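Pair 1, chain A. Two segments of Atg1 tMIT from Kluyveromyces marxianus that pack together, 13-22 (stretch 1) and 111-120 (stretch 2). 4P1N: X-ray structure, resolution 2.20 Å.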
# COMPACT_ATOMS: atom_id res chain seq x y z
N PHE A 13 14.46 0.39 -4.01
CA PHE A 13 14.44 -1.07 -3.96
C PHE A 13 13.07 -1.58 -3.48
O PHE A 13 12.53 -2.54 -4.01
CB PHE A 13 15.54 -1.62 -3.09
CG PHE A 13 16.87 -1.77 -3.80
CD1 PHE A 13 17.55 -0.66 -4.28
CD2 PHE A 13 17.44 -3.03 -3.99
CE1 PHE A 13 18.77 -0.79 -4.93
CE2 PHE A 13 18.67 -3.16 -4.64
CZ PHE A 13 19.34 -2.04 -5.11
N VAL A 14 12.51 -0.89 -2.50
CA VAL A 14 11.22 -1.22 -1.97
C VAL A 14 10.13 -0.88 -2.99
O VAL A 14 9.22 -1.64 -3.14
CB VAL A 14 10.98 -0.48 -0.64
CG1 VAL A 14 9.59 -0.75 -0.11
CG2 VAL A 14 12.00 -0.96 0.38
N GLU A 15 10.25 0.23 -3.72
CA GLU A 15 9.27 0.55 -4.76
C GLU A 15 9.22 -0.51 -5.85
O GLU A 15 8.16 -0.85 -6.34
CB GLU A 15 9.57 1.89 -5.44
CG GLU A 15 9.05 3.06 -4.66
CD GLU A 15 9.39 4.40 -5.31
OE1 GLU A 15 10.49 4.54 -5.87
OE2 GLU A 15 8.55 5.33 -5.22
N SER A 16 10.41 -0.97 -6.25
CA SER A 16 10.59 -2.05 -7.24
C SER A 16 9.94 -3.39 -6.78
O SER A 16 9.27 -4.06 -7.54
CB SER A 16 12.10 -2.21 -7.49
OG SER A 16 12.38 -3.31 -8.35
N LEU A 17 10.14 -3.77 -5.53
CA LEU A 17 9.48 -4.93 -4.99
C LEU A 17 8.00 -4.75 -4.92
O LEU A 17 7.27 -5.69 -5.16
CB LEU A 17 10.00 -5.31 -3.59
CG LEU A 17 11.43 -5.85 -3.68
CD1 LEU A 17 12.13 -5.78 -2.33
CD2 LEU A 17 11.46 -7.28 -4.24
N SER A 18 7.55 -3.54 -4.62
CA SER A 18 6.11 -3.25 -4.47
C SER A 18 5.41 -3.28 -5.82
O SER A 18 4.23 -3.68 -5.92
CB SER A 18 5.87 -1.90 -3.80
OG SER A 18 6.35 -1.91 -2.47
N ALA A 19 6.12 -2.89 -6.86
CA ALA A 19 5.60 -3.06 -8.22
C ALA A 19 5.37 -4.53 -8.58
O ALA A 19 4.33 -4.94 -9.15
CB ALA A 19 6.54 -2.41 -9.21
N LYS A 20 6.35 -5.33 -8.24
CA LYS A 20 6.24 -6.77 -8.39
C LYS A 20 5.12 -7.40 -7.55
O LYS A 20 4.36 -8.27 -8.05
CB LYS A 20 7.58 -7.42 -8.00
CG LYS A 20 8.69 -7.12 -9.01
CD LYS A 20 10.08 -7.49 -8.50
CE LYS A 20 11.12 -7.06 -9.52
NZ LYS A 20 12.47 -7.29 -8.99
N ALA A 21 5.01 -6.98 -6.29
CA ALA A 21 3.93 -7.50 -5.43
C ALA A 21 2.59 -7.09 -6.00
O ALA A 21 1.67 -7.90 -6.16
CB ALA A 21 4.09 -6.99 -4.00
N PHE A 22 2.51 -5.86 -6.46
CA PHE A 22 1.24 -5.36 -6.99
C PHE A 22 0.76 -6.16 -8.18
O PHE A 22 -0.40 -6.52 -8.30
CB PHE A 22 1.36 -3.87 -7.38
CG PHE A 22 0.10 -3.32 -7.97
CD1 PHE A 22 -0.92 -2.88 -7.14
CD2 PHE A 22 -0.12 -3.35 -9.35
CE1 PHE A 22 -2.11 -2.39 -7.67
CE2 PHE A 22 -1.29 -2.83 -9.90
CZ PHE A 22 -2.31 -2.39 -9.07
N LYS A 111 2.88 -16.50 -4.01
CA LYS A 111 3.95 -15.78 -4.61
C LYS A 111 3.92 -14.31 -4.21
O LYS A 111 4.99 -13.72 -3.92
CB LYS A 111 3.92 -15.96 -6.13
CG LYS A 111 5.02 -15.23 -6.87
CD LYS A 111 6.41 -15.73 -6.55
CE LYS A 111 6.69 -17.12 -7.12
NZ LYS A 111 7.82 -17.69 -6.35
N SER A 112 2.74 -13.71 -4.17
CA SER A 112 2.61 -12.35 -3.62
C SER A 112 3.22 -12.21 -2.24
O SER A 112 4.00 -11.29 -1.95
CB SER A 112 1.15 -11.86 -3.59
OG SER A 112 0.55 -11.97 -4.87
N LEU A 113 2.88 -13.14 -1.39
CA LEU A 113 3.44 -13.15 -0.05
C LEU A 113 4.97 -13.26 -0.00
O LEU A 113 5.61 -12.64 0.85
CB LEU A 113 2.84 -14.27 0.74
CG LEU A 113 1.42 -14.06 1.14
CD1 LEU A 113 0.83 -15.39 1.57
CD2 LEU A 113 1.37 -13.05 2.29
N THR A 114 5.57 -13.95 -0.96
CA THR A 114 7.03 -14.10 -1.00
C THR A 114 7.64 -12.73 -1.33
O THR A 114 8.62 -12.30 -0.73
CB THR A 114 7.50 -15.17 -2.06
OG1 THR A 114 7.18 -16.47 -1.61
CG2 THR A 114 8.99 -15.13 -2.28
N ILE A 115 7.03 -12.04 -2.27
CA ILE A 115 7.53 -10.72 -2.66
C ILE A 115 7.33 -9.71 -1.54
O ILE A 115 8.24 -8.95 -1.21
CB ILE A 115 6.86 -10.26 -3.96
CG1 ILE A 115 7.06 -11.32 -5.03
CG2 ILE A 115 7.48 -8.96 -4.46
CD1 ILE A 115 6.17 -11.08 -6.24
N LEU A 116 6.16 -9.72 -0.92
CA LEU A 116 5.87 -8.82 0.18
C LEU A 116 6.85 -9.09 1.34
O LEU A 116 7.40 -8.15 1.93
CB LEU A 116 4.38 -8.97 0.63
CG LEU A 116 3.35 -8.54 -0.46
CD1 LEU A 116 1.96 -9.06 -0.14
CD2 LEU A 116 3.31 -7.02 -0.65
N ALA A 117 7.03 -10.36 1.71
CA ALA A 117 7.95 -10.75 2.80
C ALA A 117 9.37 -10.28 2.55
O ALA A 117 10.10 -9.79 3.45
CB ALA A 117 7.96 -12.26 2.96
N SER A 118 9.78 -10.44 1.31
CA SER A 118 11.12 -10.04 0.90
C SER A 118 11.32 -8.53 1.10
O SER A 118 12.38 -8.08 1.51
CB SER A 118 11.30 -10.41 -0.57
OG SER A 118 12.58 -9.99 -0.99
N SER A 119 10.29 -7.76 0.76
CA SER A 119 10.21 -6.33 1.05
C SER A 119 10.40 -5.96 2.52
O SER A 119 11.18 -5.05 2.87
CB SER A 119 8.82 -5.80 0.57
OG SER A 119 9.06 -4.64 -0.16
N MET A 120 9.67 -6.63 3.39
CA MET A 120 9.75 -6.34 4.82
C MET A 120 11.15 -6.67 5.38
O MET A 120 11.72 -5.92 6.19
CB MET A 120 8.72 -7.13 5.59
CG MET A 120 7.28 -6.84 5.23
SD MET A 120 6.91 -5.10 5.49
CE MET A 120 6.54 -5.19 7.23

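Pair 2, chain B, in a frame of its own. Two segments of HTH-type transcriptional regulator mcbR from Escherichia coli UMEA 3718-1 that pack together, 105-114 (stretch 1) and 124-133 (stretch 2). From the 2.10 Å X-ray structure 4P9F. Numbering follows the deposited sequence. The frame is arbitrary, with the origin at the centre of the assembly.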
# COMPACT_ATOMS: atom_id res chain seq x y z
N GLU B 105 2.11 -27.39 4.05
CA GLU B 105 2.33 -26.37 5.09
C GLU B 105 1.08 -25.54 5.41
O GLU B 105 0.90 -25.09 6.54
CB GLU B 105 3.48 -25.43 4.68
CG GLU B 105 4.85 -26.11 4.56
CD GLU B 105 5.97 -25.15 4.17
OE1 GLU B 105 5.71 -23.94 3.99
OE2 GLU B 105 7.13 -25.62 4.05
N LEU B 106 0.22 -25.31 4.41
CA LEU B 106 -1.03 -24.60 4.67
C LEU B 106 -1.94 -25.47 5.54
O LEU B 106 -2.58 -24.97 6.48
CB LEU B 106 -1.74 -24.23 3.36
CG LEU B 106 -1.09 -23.10 2.56
CD1 LEU B 106 -1.79 -22.90 1.22
CD2 LEU B 106 -1.11 -21.80 3.36
N GLN B 107 -1.94 -26.77 5.27
CA GLN B 107 -2.71 -27.71 6.08
C GLN B 107 -2.22 -27.71 7.54
O GLN B 107 -3.03 -27.75 8.47
CB GLN B 107 -2.60 -29.12 5.49
CG GLN B 107 -3.39 -30.18 6.25
CD GLN B 107 -4.88 -29.93 6.24
OE1 GLN B 107 -5.48 -29.68 5.19
NE2 GLN B 107 -5.51 -30.01 7.41
N GLU B 108 -0.91 -27.65 7.74
CA GLU B 108 -0.34 -27.59 9.10
C GLU B 108 -0.77 -26.31 9.83
O GLU B 108 -1.15 -26.35 11.00
CB GLU B 108 1.19 -27.70 9.05
CG GLU B 108 1.73 -28.97 8.43
CD GLU B 108 3.25 -29.04 8.46
OE1 GLU B 108 3.88 -28.33 9.29
OE2 GLU B 108 3.82 -29.82 7.67
N LEU B 109 -0.72 -25.18 9.14
CA LEU B 109 -1.15 -23.92 9.75
C LEU B 109 -2.62 -23.98 10.16
O LEU B 109 -3.00 -23.49 11.21
CB LEU B 109 -0.89 -22.76 8.79
CG LEU B 109 0.58 -22.33 8.68
CD1 LEU B 109 0.76 -21.29 7.61
CD2 LEU B 109 1.07 -21.77 10.01
N LEU B 110 -3.45 -24.64 9.34
CA LEU B 110 -4.87 -24.79 9.64
C LEU B 110 -5.11 -25.58 10.92
O LEU B 110 -6.02 -25.27 11.70
CB LEU B 110 -5.57 -25.47 8.46
CG LEU B 110 -6.94 -24.91 8.08
CD1 LEU B 110 -6.84 -23.41 7.99
CD2 LEU B 110 -7.37 -25.49 6.75
N GLU B 111 -4.29 -26.61 11.12
CA GLU B 111 -4.36 -27.40 12.35
C GLU B 111 -3.98 -26.55 13.55
O GLU B 111 -4.61 -26.64 14.61
CB GLU B 111 -3.45 -28.61 12.26
CG GLU B 111 -3.83 -29.58 11.16
CD GLU B 111 -2.88 -30.76 11.05
OE1 GLU B 111 -3.00 -31.51 10.07
OE2 GLU B 111 -2.02 -30.93 11.95
N LYS B 112 -2.94 -25.72 13.40
CA LYS B 112 -2.54 -24.78 14.44
C LYS B 112 -3.70 -23.86 14.79
O LYS B 112 -3.97 -23.59 15.97
CB LYS B 112 -1.34 -23.94 13.99
CG LYS B 112 -0.05 -24.72 13.82
CD LYS B 112 0.36 -25.43 15.08
CE LYS B 112 1.67 -26.18 14.85
NZ LYS B 112 2.21 -26.77 16.11
N LEU B 113 -4.41 -23.40 13.76
CA LEU B 113 -5.53 -22.48 13.96
C LEU B 113 -6.63 -23.14 14.78
O LEU B 113 -7.15 -22.54 15.72
CB LEU B 113 -6.09 -22.00 12.61
CG LEU B 113 -7.19 -20.94 12.67
CD1 LEU B 113 -6.71 -19.70 13.44
CD2 LEU B 113 -7.73 -20.56 11.28
N GLN B 114 -6.98 -24.38 14.44
CA GLN B 114 -8.01 -25.10 15.18
C GLN B 114 -7.59 -25.28 16.64
O GLN B 114 -8.39 -25.08 17.56
CB GLN B 114 -8.28 -26.47 14.54
CG GLN B 114 -9.14 -27.42 15.37
CD GLN B 114 -10.56 -26.91 15.59
OE1 GLN B 114 -11.19 -26.38 14.67
NE2 GLN B 114 -11.06 -27.08 16.80
N GLN B 124 -3.12 -16.26 19.23
CA GLN B 124 -2.69 -17.30 18.31
C GLN B 124 -3.69 -17.50 17.17
O GLN B 124 -3.29 -17.73 16.04
CB GLN B 124 -2.49 -18.60 19.08
CG GLN B 124 -1.05 -18.81 19.51
CD GLN B 124 -0.12 -18.98 18.32
OE1 GLN B 124 0.46 -18.00 17.81
NE2 GLN B 124 0.05 -20.22 17.88
N ILE B 125 -4.98 -17.39 17.47
CA ILE B 125 -6.00 -17.42 16.43
C ILE B 125 -5.77 -16.29 15.41
O ILE B 125 -5.79 -16.49 14.19
CB ILE B 125 -7.42 -17.24 17.03
CG1 ILE B 125 -7.80 -18.44 17.89
CG2 ILE B 125 -8.45 -17.00 15.91
CD1 ILE B 125 -9.13 -18.29 18.56
N ILE B 126 -5.56 -15.10 15.93
CA ILE B 126 -5.32 -13.96 15.07
C ILE B 126 -4.03 -14.15 14.28
O ILE B 126 -4.01 -13.98 13.06
CB ILE B 126 -5.28 -12.67 15.89
CG1 ILE B 126 -6.67 -12.41 16.49
CG2 ILE B 126 -4.85 -11.50 15.03
CD1 ILE B 126 -6.73 -11.23 17.45
N ASN B 127 -2.97 -14.55 14.98
CA ASN B 127 -1.67 -14.69 14.35
C ASN B 127 -1.61 -15.79 13.29
O ASN B 127 -1.08 -15.59 12.20
CB ASN B 127 -0.59 -14.93 15.40
CG ASN B 127 0.81 -14.91 14.79
OD1 ASN B 127 1.18 -13.97 14.08
ND2 ASN B 127 1.60 -15.94 15.08
N VAL B 128 -2.17 -16.95 13.62
CA VAL B 128 -2.16 -18.06 12.67
C VAL B 128 -3.02 -17.71 11.43
O VAL B 128 -2.64 -18.05 10.31
CB VAL B 128 -2.64 -19.38 13.32
CG1 VAL B 128 -2.73 -20.48 12.28
CG2 VAL B 128 -1.67 -19.81 14.42
N ASN B 129 -4.15 -17.02 11.61
CA ASN B 129 -4.94 -16.57 10.45
C ASN B 129 -4.10 -15.72 9.49
O ASN B 129 -4.10 -15.93 8.27
CB ASN B 129 -6.18 -15.79 10.91
CG ASN B 129 -6.78 -14.91 9.82
OD1 ASN B 129 -6.64 -13.70 9.85
ND2 ASN B 129 -7.42 -15.52 8.85
N ARG B 130 -3.34 -14.80 10.08
CA ARG B 130 -2.39 -13.95 9.38
C ARG B 130 -1.33 -14.77 8.63
O ARG B 130 -1.12 -14.57 7.43
CB ARG B 130 -1.72 -13.01 10.39
CG ARG B 130 -0.90 -11.87 9.84
CD ARG B 130 -0.16 -11.18 11.00
NE ARG B 130 0.83 -12.09 11.60
CZ ARG B 130 2.07 -12.26 11.16
NH1 ARG B 130 2.49 -11.63 10.07
NH2 ARG B 130 2.88 -13.10 11.79
N LEU B 131 -0.70 -15.69 9.34
CA LEU B 131 0.36 -16.52 8.79
C LEU B 131 -0.16 -17.40 7.65
O LEU B 131 0.51 -17.62 6.65
CB LEU B 131 0.97 -17.39 9.89
CG LEU B 131 1.92 -16.70 10.87
CD1 LEU B 131 2.44 -17.70 11.88
CD2 LEU B 131 3.06 -16.00 10.15
N PHE B 132 -1.37 -17.91 7.84
CA PHE B 132 -2.01 -18.75 6.84
C PHE B 132 -2.25 -17.97 5.55
O PHE B 132 -1.85 -18.40 4.46
CB PHE B 132 -3.33 -19.29 7.41
CG PHE B 132 -4.15 -20.12 6.44
CD1 PHE B 132 -3.83 -21.46 6.22
CD2 PHE B 132 -5.24 -19.57 5.79
CE1 PHE B 132 -4.58 -22.24 5.34
CE2 PHE B 132 -6.01 -20.34 4.90
CZ PHE B 132 -5.67 -21.67 4.67
N ARG B 133 -2.89 -16.81 5.66
CA ARG B 133 -3.20 -16.06 4.45
C ARG B 133 -1.92 -15.53 3.78
O ARG B 133 -1.80 -15.54 2.56
CB ARG B 133 -4.15 -14.89 4.73
CG ARG B 133 -5.64 -15.29 4.76
CD ARG B 133 -6.51 -14.02 4.83
NE ARG B 133 -7.35 -13.92 6.01
CZ ARG B 133 -8.10 -12.86 6.28
NH1 ARG B 133 -8.10 -11.84 5.44
NH2 ARG B 133 -8.85 -12.83 7.37

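The sharpest difference between the two pairs lies at one matched position, occupied by Ser A119 in pair 1 and Phe B132 in pair 2. Ser A119 fills little space: its OG lies 3.6 Å from CB of Leu A17 and 3.9 Å from CG1 of Val A14, and these are van der Waals contacts. Phe B132 instead sends an aromatic ring, from a CA-to-CB bond that points sideways, back to the partner helix, and it has the largest covered area of any residue in either pair. Over one face of the ring sits CD1 of Leu B110, 3.7 Å from CE1 of Phe B132, in a CH-pi contact. CB of Leu B109 and the carbonyl O of Leu B106 lie at the edge, the latter 3.6 Å from CE1 of Phe B132.

These differences are built on nearly the same backbone. Each pair consists of two helices running antiparallel, with 165° between their directions and the same signed crossing angle of -165°; the axes approach to 8.7 Å in pair 1 and 9.0 Å in pair 2. The central residues superpose with an RMSD of 0.4 Å. In neither pair does a hydrogen bond cross between the stretches, so the direct contact rests on the fit of side chains against each other and against the opposing backbone.

Two of the residues that meet the phenylalanine differ in pair 1, while the third, Leu B109, is matched by Leu A17. Val A14 matches Leu B106, whose CD2 comes within 4.0 Å of CD1 of Phe B132. Ser A18 matches Leu B110; the serine points away from the other helix and its OG donates a hydrogen bond of 3.0 Å to O of Val A14, whereas the leucine, starting sideways, reaches the ring with its end.

The centre is more alike in the two pairs. Leu A17 and Leu B109 coincide closely, both pointing toward the partner helix in the m, t rotamer. On the second helix, Ile A115 matches Val B128, and each places a branched side chain against the partner backbone: CG2 of Ile A115 is 3.4 Å from O of Leu A17, and CG1 of Val B128 is 3.2 Å from O of Leu B109. The isoleucine also extends CD1 to 3.8 Å from O of Lys A20. The matched lysines, Lys A20 and Lys B112, both start toward the other helix and lead their ends away, leaving CB near the branched residue.

Farther along, Ala A21 matches Leu B113, and the bulk is distributed differently. In pair 1 the methyl CB of Ala A21 is met by CD2 of Leu A116 at 3.4 Å, the leucine reaching inward from the second helix. In pair 2 the leucine is on the first helix: CD1 of Leu B113 lies 3.4 Å from O of Ile B125 and 4.1 Å from CG2 of Ile B125, while Asn B129 occupies the position of Leu A116. With larger side chains at several matched positions, pair 2 buries 508 Å² against 372 Å² in pair 1, with helix axes only 0.3 Å farther apart at closest approach.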